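Local coordinates for response regulator (Pseudomonas putida, PDB 3HDV), which probably serves as the phosphoryl-accepting receiver domain of a CheY-like response regulator in two-component signalling, at residues Arg7-Val12 with Gly31-Gly36; Tyr49-Gly54 with Ser77-Leu82; Met56-Arg61 with Asp69-Ile74; Ile85-Asp90 with Leu108-Asp113. One frame throughout, in Å; residues are numbered along the deposited sequence.

Contact 1 of 4, residues Arg7-Val12 with Gly31-Gly36; sequences RPLVLV and GIDAVG
Leu9 reaches over the side chain of Asp33 with its CD1 methyl; Leu9 CD1 lies 3.9 Å from Asp33 CB. The same methyl packs against Val35 CG1. Leu11 CD1 meets the other Val35 methyl, CG2, and these two side chains cross at about a right angle. Val10 and Ala34 lie side by side on the opposite face of the sheet. Val10 CG2 also touches Ile32 CG2, just before the strand, at 3.6 Å. The backbones run parallel. Val10 N donates to Asp33 O, Val35 N to Val10 O at 2.9 Å, and Val12 N to Val35 O at 2.7 Å. The last bond is nearly straight, 174° at the hydrogen. CA-H...O contacts such as Ala34 CA to Val10 O fill in between. Before the regular pairing, a water takes over: it donates to Pro8 O (2.6 Å) and accepts from Asp33 N. Arg7 forms a long salt bridge, Arg7 NH2 to Asp33 OD2 at 3.9 Å, with the oxygen at the edge of the guanidinium. The stronger partner of Asp33 OD2 is Arg52. These are the two strands of the beta-alpha-beta unit 9-13, 17-29, 33-37 in the receiver fold, 33-37 being an outermost strand. Helix 17-29 packs on the face of Val10, Val12 and Ala34, helix 40-49 on that of Leu11 and Val35, and strand 53-58 flanks 9-13.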
# COMPACT_ATOMS: atom_id res chain seq x y z
N ARG B 7 5.38 20.68 8.73
CA ARG B 7 5.14 19.82 7.56
C ARG B 7 4.08 18.72 7.94
O ARG B 7 4.13 18.17 9.02
CB ARG B 7 6.44 19.23 7.04
CG ARG B 7 6.27 18.49 5.69
CD ARG B 7 7.61 18.18 4.99
NE ARG B 7 8.34 17.10 5.66
CZ ARG B 7 9.59 17.20 6.11
NH1 ARG B 7 10.28 18.33 5.94
NH2 ARG B 7 10.16 16.15 6.71
N PRO B 8 3.08 18.46 7.07
CA PRO B 8 2.06 17.46 7.41
C PRO B 8 2.68 16.05 7.62
O PRO B 8 3.61 15.68 6.91
CB PRO B 8 1.13 17.44 6.16
CG PRO B 8 1.40 18.74 5.45
CD PRO B 8 2.84 19.07 5.74
N LEU B 9 2.18 15.35 8.63
CA LEU B 9 2.45 13.93 8.85
C LEU B 9 1.12 13.14 9.11
O LEU B 9 0.35 13.51 10.00
CB LEU B 9 3.43 13.76 10.01
CG LEU B 9 3.87 12.36 10.44
CD1 LEU B 9 4.59 11.71 9.23
CD2 LEU B 9 4.81 12.52 11.64
N VAL B 10 0.90 12.04 8.34
CA VAL B 10 -0.30 11.18 8.48
C VAL B 10 0.10 9.90 9.18
O VAL B 10 1.09 9.34 8.81
CB VAL B 10 -0.97 10.87 7.07
CG1 VAL B 10 -2.23 9.96 7.18
CG2 VAL B 10 -1.39 12.20 6.38
N LEU B 11 -0.63 9.49 10.22
CA LEU B 11 -0.39 8.17 10.82
C LEU B 11 -1.38 7.16 10.22
O LEU B 11 -2.59 7.31 10.34
CB LEU B 11 -0.66 8.21 12.31
CG LEU B 11 -0.60 6.90 13.10
CD1 LEU B 11 0.83 6.34 13.15
CD2 LEU B 11 -1.13 7.20 14.55
N VAL B 12 -0.88 6.10 9.63
CA VAL B 12 -1.76 5.06 9.07
C VAL B 12 -1.78 3.86 10.01
O VAL B 12 -0.75 3.24 10.23
CB VAL B 12 -1.23 4.60 7.70
CG1 VAL B 12 -2.10 3.40 7.16
CG2 VAL B 12 -1.24 5.79 6.68
N GLY B 31 3.24 13.37 -2.32
CA GLY B 31 3.95 14.36 -1.52
C GLY B 31 3.56 14.53 -0.06
O GLY B 31 3.93 15.55 0.57
N ILE B 32 2.84 13.54 0.51
CA ILE B 32 2.41 13.60 1.91
C ILE B 32 3.18 12.56 2.74
O ILE B 32 3.10 11.34 2.47
CB ILE B 32 0.90 13.34 2.06
CG1 ILE B 32 0.06 14.40 1.29
CG2 ILE B 32 0.50 13.26 3.53
CD1 ILE B 32 -1.31 13.92 0.92
N ASP B 33 3.91 13.04 3.75
CA ASP B 33 4.64 12.20 4.67
C ASP B 33 3.68 11.31 5.48
O ASP B 33 2.63 11.77 5.91
CB ASP B 33 5.35 13.10 5.64
CG ASP B 33 6.68 12.60 6.02
OD1 ASP B 33 7.01 11.40 5.73
OD2 ASP B 33 7.40 13.45 6.63
N ALA B 34 4.05 10.05 5.70
CA ALA B 34 3.16 9.15 6.43
C ALA B 34 3.95 8.16 7.23
O ALA B 34 4.99 7.77 6.81
CB ALA B 34 2.22 8.42 5.46
N VAL B 35 3.41 7.73 8.37
CA VAL B 35 4.09 6.69 9.16
C VAL B 35 3.03 5.68 9.53
O VAL B 35 1.85 5.99 9.44
CB VAL B 35 4.75 7.25 10.43
CG1 VAL B 35 6.04 8.03 10.03
CG2 VAL B 35 3.78 8.15 11.22
N GLY B 36 3.44 4.49 9.92
CA GLY B 36 2.49 3.40 10.16
C GLY B 36 2.55 2.87 11.55
O GLY B 36 3.63 2.83 12.14
O HOH W 1 4.34 15.90 4.43

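Contact 2 of 4, residues Tyr49-Gly54 with Ser77-Leu82; sequences YQKRIG and SERAAL
Arg79 brings the polar part of this contact, pointing its guanidinium at the carbonyls of the turn Gln50-Ile53. Arg79 NH2 lies 2.6 Å from Ile53 O, but the bond is weak, bent to 118° at the hydrogen. Gln50 O sits at the guanidinium edge, in its plane, 3.5 Å from Arg79 NH1. Lys51 O is more distant, 3.7 Å from Arg79 NH2. The firmer bond of Arg79 NH1 goes to Leu47 O, near the end of helix 40-49. An alanine here would probably leave Leu47 O without this donor and open a gap between the two loops. Lys51 lays its CE 3.7 Å from Arg79 NH1, the side chains crossing obliquely. The two positive groups lie near each other, and backbone carbonyls receive both: Lys51 NZ bonds to His48 O. Apolar contact is thinner: Leu82 CD1 comes within 4.1 Å of Gly54 C and also faces Ile53 CG2. Each loop is braced from within. Ser77 OG accepts from Arg79 N at 2.8 Å in an ST turn, and Arg52 N donates to Gln50 OE1. Type I beta turns cover Gln50-Ile53, Ser77-Ala80 and Arg79-Leu82. Together these loops lie at the end of the sheet where strands 53-58 and 83-88 begin, a place typical of helix-to-strand connections in the alternating beta-alpha receiver fold.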
# COMPACT_ATOMS: atom_id res chain seq x y z
N TYR B 49 4.51 10.40 21.22
CA TYR B 49 5.92 10.76 21.04
C TYR B 49 6.21 11.54 19.76
O TYR B 49 7.33 11.99 19.55
CB TYR B 49 6.80 9.51 21.10
CG TYR B 49 6.74 8.83 22.44
CD1 TYR B 49 7.46 9.33 23.56
CD2 TYR B 49 5.96 7.70 22.63
CE1 TYR B 49 7.39 8.71 24.80
CE2 TYR B 49 5.91 7.05 23.88
CZ TYR B 49 6.64 7.57 24.96
OH TYR B 49 6.52 6.96 26.20
N GLN B 50 5.22 11.66 18.88
CA GLN B 50 5.41 12.38 17.63
C GLN B 50 4.25 13.35 17.39
O GLN B 50 3.25 13.02 16.72
CB GLN B 50 5.64 11.40 16.47
CG GLN B 50 5.70 12.05 15.09
CD GLN B 50 6.84 13.06 14.95
OE1 GLN B 50 6.78 14.19 15.46
NE2 GLN B 50 7.91 12.64 14.26
N LYS B 51 4.44 14.57 17.89
CA LYS B 51 3.43 15.63 17.89
C LYS B 51 3.12 16.18 16.52
O LYS B 51 2.12 16.85 16.34
CB LYS B 51 3.90 16.81 18.80
CG LYS B 51 4.05 16.47 20.28
CD LYS B 51 2.69 16.32 20.96
CE LYS B 51 2.14 14.88 20.93
NZ LYS B 51 2.22 14.23 22.30
N ARG B 52 4.01 15.92 15.58
CA ARG B 52 3.82 16.34 14.20
C ARG B 52 2.62 15.65 13.48
O ARG B 52 2.06 16.19 12.51
CB ARG B 52 5.11 16.11 13.44
CG ARG B 52 5.28 16.95 12.19
CD ARG B 52 6.69 16.70 11.51
NE ARG B 52 6.48 16.54 10.08
CZ ARG B 52 6.96 15.57 9.32
NH1 ARG B 52 7.79 14.64 9.82
NH2 ARG B 52 6.62 15.56 8.02
N ILE B 53 2.22 14.46 13.94
CA ILE B 53 1.05 13.79 13.34
C ILE B 53 -0.17 14.72 13.38
O ILE B 53 -0.63 15.12 14.45
CB ILE B 53 0.75 12.44 14.03
CG1 ILE B 53 1.97 11.50 13.86
CG2 ILE B 53 -0.62 11.85 13.54
CD1 ILE B 53 1.88 10.29 14.79
N GLY B 54 -0.70 15.09 12.22
CA GLY B 54 -1.92 15.93 12.21
C GLY B 54 -3.18 15.21 11.77
O GLY B 54 -4.29 15.79 11.82
N SER B 77 -8.52 11.50 25.48
CA SER B 77 -7.13 11.86 25.77
C SER B 77 -6.82 13.33 25.45
O SER B 77 -7.69 14.08 25.02
CB SER B 77 -6.18 10.99 24.95
OG SER B 77 -5.99 11.57 23.65
N GLU B 78 -5.57 13.73 25.64
CA GLU B 78 -5.13 15.07 25.27
C GLU B 78 -5.19 15.30 23.76
O GLU B 78 -5.20 16.44 23.31
CB GLU B 78 -3.68 15.31 25.76
CG GLU B 78 -3.13 16.73 25.49
CD GLU B 78 -1.69 16.98 26.03
OE1 GLU B 78 -1.05 16.05 26.61
OE2 GLU B 78 -1.19 18.14 25.86
N ARG B 79 -5.24 14.21 23.00
CA ARG B 79 -5.33 14.30 21.55
C ARG B 79 -6.77 14.10 21.07
O ARG B 79 -7.00 13.51 20.02
CB ARG B 79 -4.41 13.28 20.89
CG ARG B 79 -2.93 13.59 21.04
CD ARG B 79 -2.13 13.10 19.84
NE ARG B 79 -2.12 14.08 18.75
CZ ARG B 79 -1.08 14.29 17.95
NH1 ARG B 79 0.04 13.60 18.12
NH2 ARG B 79 -1.16 15.20 16.99
N ALA B 80 -7.73 14.59 21.84
CA ALA B 80 -9.14 14.46 21.48
C ALA B 80 -9.56 15.21 20.24
O ALA B 80 -10.58 14.89 19.65
CB ALA B 80 -10.08 14.83 22.66
N ALA B 81 -8.80 16.22 19.83
CA ALA B 81 -9.15 17.00 18.64
C ALA B 81 -8.55 16.40 17.36
O ALA B 81 -8.77 16.93 16.28
CB ALA B 81 -8.71 18.48 18.79
N LEU B 82 -7.80 15.31 17.49
CA LEU B 82 -7.15 14.67 16.34
C LEU B 82 -8.14 14.36 15.19
O LEU B 82 -9.17 13.71 15.42
CB LEU B 82 -6.45 13.38 16.75
CG LEU B 82 -5.72 12.60 15.63
CD1 LEU B 82 -4.45 13.31 15.15
CD2 LEU B 82 -5.36 11.23 16.17

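Contact 3 of 4, residues Met56-Arg61 with Asp69-Ile74; sequences MITDLR and DLIRTI
Met56, a selenomethionine, holds CG anti to the backbone N (chi1 -171°), and its chain bends at chi3 (75°) to set CE against the helix. Met56 CE meets Ile74 CD1 at 3.5 Å and Leu70 CD2 at 3.9 Å, tip to tip in both pairs. Met56 SE lies beside the same two methyls, 3.7 Å from Ile74 CD1. Thr58 places OG1 anti to the backbone N. Thr58 CG2 falls between N and the carbonyl carbon and touches Ile71 CD1 at 4.1 Å, the two side chains crossing obliquely. The Thr58 and Leu70 side chains slide past each other in opposite directions, with Thr58 OG1 near Leu70 CD2. Thr58 OG1 donates to Asp59 O at 2.8 Å, in the carbonyl plane on a lone pair, and this satisfies a buried hydroxyl. Leu60 CD2 also reaches Ile71 CD1. An alanine in place of Thr58 would probably leave Asp59 O without this hydroxyl donor and the CD1 methyl of Ile71 with less to pack on. Asp59, the predicted phosphorylation site, is unmodified here. Asp59 OD1 accepts from Leu60 N on the anti side, from Arg61 N at 3.2 Å above the carboxylate plane in an Asx turn, and from Gly89 N. On the helix, Thr73 OG1 bonds to Leu70 O. Helix 67-75 thus sits over strand 53-58; strands 83-88 and 9-13 and helix 40-49 also pack around it. Between these two segments the contact is van der Waals packing, mostly of methyl groups, while polar groups at the strand end bond among themselves around Asp59.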
# COMPACT_ATOMS: atom_id res chain seq x y z
N MSE B 56 -4.94 10.93 11.41
CA MSE B 56 -4.77 9.49 11.48
C MSE B 56 -5.82 8.81 10.58
O MSE B 56 -7.00 9.15 10.63
CB MSE B 56 -4.97 9.04 12.90
CG MSE B 56 -4.62 7.60 13.14
SE MSE B 56 -5.10 7.08 14.98
CE MSE B 56 -7.05 6.94 14.83
N ILE B 57 -5.36 7.83 9.82
CA ILE B 57 -6.22 6.94 9.05
C ILE B 57 -6.21 5.57 9.73
O ILE B 57 -5.14 5.03 9.96
CB ILE B 57 -5.76 6.77 7.58
CG1 ILE B 57 -5.81 8.14 6.89
CG2 ILE B 57 -6.66 5.69 6.83
CD1 ILE B 57 -5.09 8.16 5.59
N THR B 58 -7.38 5.04 10.05
CA THR B 58 -7.46 3.75 10.70
C THR B 58 -8.51 2.79 10.14
O THR B 58 -9.57 3.21 9.66
CB THR B 58 -7.66 3.90 12.25
OG1 THR B 58 -7.48 2.62 12.87
CG2 THR B 58 -9.06 4.39 12.58
N ASP B 59 -8.19 1.50 10.17
CA ASP B 59 -9.20 0.42 10.00
C ASP B 59 -9.94 0.27 11.34
O ASP B 59 -9.47 0.76 12.39
CB ASP B 59 -8.52 -0.91 9.55
CG ASP B 59 -9.50 -1.89 8.84
OD1 ASP B 59 -10.75 -1.80 8.98
OD2 ASP B 59 -9.01 -2.79 8.17
N LEU B 60 -11.12 -0.35 11.29
CA LEU B 60 -11.90 -0.68 12.46
C LEU B 60 -11.60 -2.12 12.89
O LEU B 60 -11.58 -2.44 14.06
CB LEU B 60 -13.39 -0.54 12.12
CG LEU B 60 -13.87 0.92 11.96
CD1 LEU B 60 -15.38 0.84 11.80
CD2 LEU B 60 -13.49 1.87 13.16
N ARG B 61 -11.34 -2.96 11.89
CA ARG B 61 -11.12 -4.39 12.04
C ARG B 61 -9.64 -4.69 12.36
O ARG B 61 -8.80 -4.87 11.47
CB ARG B 61 -11.54 -4.97 10.69
CG ARG B 61 -12.48 -6.15 10.71
CD ARG B 61 -13.88 -6.01 11.31
NE ARG B 61 -13.98 -5.52 12.70
CZ ARG B 61 -14.78 -4.52 13.03
NH1 ARG B 61 -15.53 -3.93 12.08
NH2 ARG B 61 -14.85 -4.11 14.27
N ASP B 69 -12.40 1.09 19.54
CA ASP B 69 -11.83 1.28 20.89
C ASP B 69 -10.68 2.29 20.82
O ASP B 69 -10.55 3.12 21.71
CB ASP B 69 -11.31 -0.04 21.44
CG ASP B 69 -12.42 -0.92 22.02
OD1 ASP B 69 -13.48 -0.41 22.38
OD2 ASP B 69 -12.20 -2.14 22.13
N LEU B 70 -9.84 2.23 19.78
CA LEU B 70 -8.73 3.18 19.65
C LEU B 70 -9.26 4.60 19.57
O LEU B 70 -8.79 5.50 20.28
CB LEU B 70 -7.86 2.85 18.44
CG LEU B 70 -6.90 3.95 17.93
CD1 LEU B 70 -5.80 4.27 19.00
CD2 LEU B 70 -6.23 3.55 16.62
N ILE B 71 -10.24 4.83 18.71
CA ILE B 71 -10.86 6.13 18.60
C ILE B 71 -11.44 6.64 19.93
O ILE B 71 -11.24 7.80 20.29
CB ILE B 71 -11.96 6.16 17.45
CG1 ILE B 71 -11.26 5.87 16.11
CG2 ILE B 71 -12.68 7.50 17.42
CD1 ILE B 71 -12.20 5.58 14.92
N ARG B 72 -12.14 5.79 20.65
CA ARG B 72 -12.66 6.15 21.97
C ARG B 72 -11.56 6.60 22.92
O ARG B 72 -11.70 7.62 23.58
CB ARG B 72 -13.36 4.95 22.60
CG ARG B 72 -14.83 4.87 22.34
CD ARG B 72 -15.23 3.42 22.51
NE ARG B 72 -16.61 3.20 22.17
CZ ARG B 72 -17.15 1.99 21.99
NH1 ARG B 72 -16.40 0.91 22.12
NH2 ARG B 72 -18.44 1.89 21.69
N THR B 73 -10.45 5.88 22.98
CA THR B 73 -9.38 6.34 23.89
C THR B 73 -8.76 7.65 23.42
O THR B 73 -8.34 8.49 24.27
CB THR B 73 -8.27 5.32 24.10
OG1 THR B 73 -7.53 5.13 22.88
CG2 THR B 73 -8.84 4.02 24.61
N ILE B 74 -8.68 7.86 22.10
CA ILE B 74 -8.17 9.14 21.59
C ILE B 74 -9.08 10.30 22.03
O ILE B 74 -8.60 11.32 22.48
CB ILE B 74 -7.91 9.15 20.05
CG1 ILE B 74 -6.78 8.19 19.70
CG2 ILE B 74 -7.56 10.56 19.57
CD1 ILE B 74 -6.68 7.84 18.21

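Contact 4 of 4, residues Ile85-Asp90 with Leu108-Asp113; sequences IVVSGD and LLKPVD
Val87 and Leu108 pair as parallel neighbours, and backbone hydrogen bonds form the frame of this contact. Leu108 N donates to Val86 O at 2.7 Å, almost straight at 177°. Ser88 N donates to Leu108 O at 2.8 Å. Lys110 N then reaches Ser88 O at 2.9 Å, from above the carbonyl plane. Ser88 O is gripped a second time by a water, which also donates to Lys110 O and so bridges the two segments where the strands end. A CA-H...O contact from Val87 CA to Leu108 O supplements these bonds. The apolar contacts centre on Val87. Val87 CG1 meets Val112 CB at 3.7 Å, the side chains crossing at about a right angle, and Val87 CG2 faces Leu108 CB. The aliphatic part of Lys110 lies on the backbone of Ser88 and Gly89, with Lys110 CG 3.5 Å from Ser88 O and Lys110 CD 3.7 Å from Gly89 N. A cis peptide bond before Pro111 turns the chain there; a cis Lys-Pro at this point is known from CheY-like receivers. Ser88 OG donates to Gly89 O, and Gly89 N to Asp59 OD1. Leu109 packs on Glu94 of a second subunit. Val86 O, Leu108 N and O, Ser88 N and O, and Lys110 N and O are thus paired across the segments or by water, and the strand end at Ser88 and the following Gly89 are fixed beside the predicted phosphorylation site.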
# COMPACT_ATOMS: atom_id res chain seq x y z
N ILE B 85 -9.81 9.80 9.90
CA ILE B 85 -10.54 9.27 8.76
C ILE B 85 -10.53 7.71 8.96
O ILE B 85 -9.48 7.10 9.15
CB ILE B 85 -9.88 9.62 7.41
CG1 ILE B 85 -9.93 11.12 7.14
CG2 ILE B 85 -10.57 8.78 6.23
CD1 ILE B 85 -9.04 11.54 6.00
N VAL B 86 -11.71 7.12 8.96
CA VAL B 86 -11.87 5.65 9.07
C VAL B 86 -11.91 5.09 7.65
O VAL B 86 -12.67 5.59 6.80
CB VAL B 86 -13.12 5.31 9.87
CG1 VAL B 86 -13.49 3.78 9.75
CG2 VAL B 86 -12.85 5.71 11.40
N VAL B 87 -11.05 4.11 7.40
CA VAL B 87 -11.13 3.26 6.19
C VAL B 87 -11.35 1.81 6.61
O VAL B 87 -10.41 1.13 6.99
CB VAL B 87 -9.93 3.48 5.25
CG1 VAL B 87 -10.10 2.64 3.95
CG2 VAL B 87 -9.85 5.03 4.85
N SER B 88 -12.60 1.33 6.48
CA SER B 88 -12.98 0.07 7.13
C SER B 88 -13.22 -1.16 6.26
O SER B 88 -13.86 -1.07 5.18
CB SER B 88 -14.26 0.32 7.90
OG SER B 88 -14.57 -0.79 8.69
N GLY B 89 -12.73 -2.30 6.76
CA GLY B 89 -13.22 -3.60 6.30
C GLY B 89 -14.65 -3.86 6.75
O GLY B 89 -15.38 -2.92 7.06
N ASP B 90 -15.07 -5.12 6.82
CA ASP B 90 -16.44 -5.48 7.24
C ASP B 90 -16.90 -4.75 8.51
O ASP B 90 -16.21 -4.77 9.55
CB ASP B 90 -16.56 -7.00 7.50
CG ASP B 90 -16.29 -7.86 6.23
OD1 ASP B 90 -16.29 -7.33 5.07
OD2 ASP B 90 -16.05 -9.08 6.43
N LEU B 108 -14.97 5.67 5.31
CA LEU B 108 -14.95 5.10 3.98
C LEU B 108 -14.92 3.58 4.04
O LEU B 108 -14.27 3.02 4.91
CB LEU B 108 -13.69 5.56 3.25
CG LEU B 108 -13.67 6.89 2.50
CD1 LEU B 108 -14.34 7.97 3.24
CD2 LEU B 108 -12.25 7.32 2.02
N LEU B 109 -15.54 2.92 3.08
CA LEU B 109 -15.45 1.45 3.02
C LEU B 109 -14.36 1.00 2.06
O LEU B 109 -14.14 1.62 1.01
CB LEU B 109 -16.81 0.81 2.69
CG LEU B 109 -18.01 1.06 3.64
CD1 LEU B 109 -19.31 0.50 3.02
CD2 LEU B 109 -17.75 0.37 4.96
N LYS B 110 -13.67 -0.06 2.42
CA LYS B 110 -12.73 -0.73 1.51
C LYS B 110 -13.56 -1.48 0.42
O LYS B 110 -14.69 -1.82 0.68
CB LYS B 110 -11.83 -1.71 2.30
CG LYS B 110 -10.90 -1.04 3.39
CD LYS B 110 -10.14 -2.08 4.19
CE LYS B 110 -9.04 -2.72 3.33
NZ LYS B 110 -8.26 -3.82 4.06
N PRO B 111 -13.03 -1.66 -0.80
CA PRO B 111 -11.78 -1.11 -1.36
C PRO B 111 -11.85 0.42 -1.45
O PRO B 111 -12.82 1.00 -1.99
CB PRO B 111 -11.68 -1.74 -2.77
CG PRO B 111 -12.70 -2.80 -2.82
CD PRO B 111 -13.76 -2.48 -1.81
N VAL B 112 -10.83 1.07 -0.89
CA VAL B 112 -10.92 2.48 -0.67
C VAL B 112 -10.92 3.21 -2.00
O VAL B 112 -10.23 2.80 -2.96
CB VAL B 112 -9.78 3.01 0.27
CG1 VAL B 112 -8.37 2.74 -0.36
CG2 VAL B 112 -9.99 4.52 0.65
N ASP B 113 -11.73 4.27 -2.06
CA ASP B 113 -11.69 5.22 -3.16
C ASP B 113 -10.59 6.26 -2.88
O ASP B 113 -10.72 7.20 -2.07
CB ASP B 113 -13.09 5.82 -3.32
CG ASP B 113 -13.15 6.98 -4.30
OD1 ASP B 113 -12.12 7.63 -4.60
OD2 ASP B 113 -14.29 7.28 -4.71
O HOH W 2 -15.48 -2.67 3.31

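In the fold
The four contacts share the five-stranded parallel sheet of one receiver domain, ordered 33-37, 9-13, 53-58, 83-88, 106-109. Along the chain contact 1 comes first, contact 2 encloses contact 3, and contact 4 closes last. Contact 1 joins the first two strands of the sheet order and contact 4 the last two; their centres are about 18 Å apart. Contact 3 uses the middle strand, 53-58, and sets helix 67-75 on it, about 13 Å from contact 4 and 17 Å from contact 1 (centres). Contact 2 uses the start of the same strand. Its centre is about 22 Å from that of contact 4. Contacts 3 and 4 touch around the predicted phosphorylation site, while contact 2 lies at the far end.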